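Local coordinates for CheC, inhibitor of MCP methylation / FliN fusion protein (Thermotoga maritima, PDB 4HYN), which is the flagellar rotor protein FliY, a member of the CheC phosphatase family that probably dephosphorylates the chemotaxis response regulator CheY, at residues K190-E193 against Y194-K198. Sequence-based numbering, arbitrary orientation.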
loop_
_atom_site.group_PDB
_atom_site.type_symbol
_atom_site.label_atom_id
_atom_site.label_comp_id
_atom_site.label_asym_id
_atom_site.label_seq_id
_atom_site.Cartn_x
_atom_site.Cartn_y
_atom_site.Cartn_z
ATOM N N LYS A 190 -16.759 1.781 4.150
ATOM C CA LYS A 190 -17.419 1.235 2.973
ATOM C C LYS A 190 -17.054 -0.249 2.822
ATOM O O LYS A 190 -17.917 -1.076 2.540
ATOM C CB LYS A 190 -17.005 2.020 1.728
ATOM C CG LYS A 190 -18.123 2.289 0.742
ATOM C CD LYS A 190 -18.754 1.004 0.231
ATOM C CE LYS A 190 -20.151 0.824 0.805
ATOM N NZ LYS A 190 -20.666 -0.571 0.673
HETATM N N MSE A 191 -15.776 -0.573 3.009
HETATM C CA MSE A 191 -15.313 -1.956 2.925
HETATM C C MSE A 191 -15.941 -2.785 4.045
HETATM O O MSE A 191 -16.206 -3.964 3.870
HETATM C CB MSE A 191 -13.791 -2.032 3.048
HETATM C CG MSE A 191 -13.011 -1.414 1.904
HETATM SE SE MSE A 191 -11.106 -1.443 2.303
HETATM C CE MSE A 191 -10.925 -3.343 2.579
ATOM N N TYR A 192 -16.190 -2.154 5.189
ATOM C CA TYR A 192 -16.789 -2.833 6.324
ATOM C C TYR A 192 -18.244 -3.207 6.057
ATOM O O TYR A 192 -18.715 -4.225 6.556
ATOM C CB TYR A 192 -16.678 -1.982 7.593
ATOM C CG TYR A 192 -16.930 -2.771 8.854
ATOM C CD1 TYR A 192 -16.106 -3.848 9.200
ATOM C CD2 TYR A 192 -18.017 -2.479 9.681
ATOM C CE1 TYR A 192 -16.359 -4.622 10.334
ATOM C CE2 TYR A 192 -18.280 -3.247 10.824
ATOM C CZ TYR A 192 -17.447 -4.321 11.139
ATOM O OH TYR A 192 -17.721 -5.114 12.239
ATOM N N GLU A 193 -18.960 -2.388 5.287
ATOM C CA GLU A 193 -20.355 -2.681 4.963
ATOM C C GLU A 193 -20.423 -3.941 4.115
ATOM O O GLU A 193 -21.294 -4.777 4.312
ATOM C CB GLU A 193 -21.006 -1.517 4.212
ATOM C CG GLU A 193 -21.301 -0.298 5.071
ATOM C CD GLU A 193 -21.621 0.954 4.252
ATOM O OE1 GLU A 193 -22.198 0.838 3.143
ATOM O OE2 GLU A 193 -21.289 2.062 4.729
ATOM N N TYR A 194 -19.500 -4.070 3.167
ATOM C CA TYR A 194 -19.442 -5.246 2.303
ATOM C C TYR A 194 -18.979 -6.464 3.100
ATOM O O TYR A 194 -19.459 -7.582 2.899
ATOM C CB TYR A 194 -18.450 -5.024 1.165
ATOM C CG TYR A 194 -18.947 -4.168 0.032
ATOM C CD1 TYR A 194 -18.257 -3.012 -0.342
ATOM C CD2 TYR A 194 -20.082 -4.524 -0.695
ATOM C CE1 TYR A 194 -18.679 -2.233 -1.409
ATOM C CE2 TYR A 194 -20.515 -3.748 -1.768
ATOM C CZ TYR A 194 -19.805 -2.600 -2.117
ATOM O OH TYR A 194 -20.224 -1.812 -3.162
ATOM N N PHE A 195 -18.014 -6.225 3.982
ATOM C CA PHE A 195 -17.419 -7.252 4.821
ATOM C C PHE A 195 -18.382 -7.852 5.846
ATOM O O PHE A 195 -18.443 -9.071 6.003
ATOM C CB PHE A 195 -16.208 -6.666 5.535
ATOM C CG PHE A 195 -15.373 -7.678 6.261
ATOM C CD1 PHE A 195 -14.454 -8.461 5.569
ATOM C CD2 PHE A 195 -15.448 -7.791 7.647
ATOM C CE1 PHE A 195 -13.619 -9.336 6.240
ATOM C CE2 PHE A 195 -14.620 -8.664 8.335
ATOM C CZ PHE A 195 -13.696 -9.442 7.631
ATOM N N THR A 196 -19.124 -7.005 6.552
ATOM C CA THR A 196 -20.048 -7.509 7.559
ATOM C C THR A 196 -21.234 -8.255 6.988
ATOM O O THR A 196 -21.727 -9.199 7.610
ATOM C CB THR A 196 -20.520 -6.419 8.524
ATOM O OG1 THR A 196 -20.946 -5.267 7.790
ATOM C CG2 THR A 196 -19.396 -6.046 9.440
ATOM N N LYS A 197 -21.660 -7.857 5.793
ATOM C CA LYS A 197 -22.778 -8.514 5.132
ATOM C C LYS A 197 -22.500 -10.003 4.918
ATOM O O LYS A 197 -23.398 -10.829 5.103
ATOM C CB LYS A 197 -23.097 -7.854 3.792
ATOM C CG LYS A 197 -24.254 -8.514 3.048
ATOM C CD LYS A 197 -24.380 -7.960 1.645
ATOM C CE LYS A 197 -25.459 -8.672 0.849
ATOM N NZ LYS A 197 -25.571 -8.115 -0.537
ATOM N N LYS A 198 -21.274 -10.356 4.536
ATOM C CA LYS A 198 -20.989 -11.764 4.342
ATOM C C LYS A 198 -20.418 -12.515 5.545
ATOM O O LYS A 198 -20.205 -13.726 5.478
ATOM C CB LYS A 198 -20.234 -12.048 3.036
ATOM C CG LYS A 198 -18.900 -11.402 2.866
ATOM C CD LYS A 198 -18.065 -12.199 1.863
ATOM C CE LYS A 198 -18.709 -12.295 0.488
ATOM N NZ LYS A 198 -17.809 -13.017 -0.463
#
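Thr-196 donates two hydrogen bonds to Tyr-192 O, one turn back along the same helix, from OG1 and from N, each 2.8 Å long and arriving from opposite faces of the carbonyl plane. Threonine suits this place because a chi1 of 48° turns OG1 toward that carbonyl, while the second branch of the same CB carries a methyl to the Tyr-192 ring. A second backbone bond of the same i to i+4 kind runs from Phe-195 N to Met-191 O, 2.9 Å.

On another side of the helix, Lys-190 NZ forms a salt bridge with Glu-193 OE1 at 3.2 Å and lies over a face of the Tyr-194 ring as a cation-pi partner, 3.5 Å from the centroid. The long lysine chain, bent at chi2 and chi3 (-59° and 109°), lets its amine reach both carboxylate and ring. Tyrosine offers the ammonium a flat, electron-rich face, and its OH makes a weak hydrogen bond to Gly-68 O. A leucine in place of Tyr-194 would probably take the aromatic face from the Lys-190 ammonium and the weak OH bond from Gly-68 O.

Thr-196 CG2 sits over one face of the Tyr-192 ring in a CH-pi contact, 3.4 Å from the centroid. Met-191, present as selenomethionine, and Phe-195 pack on Met-11 of helix 6-30, while Tyr-194 meets Leu-128 of helix 103-128. A threonine OG1 bonded to the carbonyl four residues back is common in helices; the apolar pair on one side and the charged cluster on another make C-terminal helix 185-200 amphipathic, docked against the two long helices of the CheC-like fold.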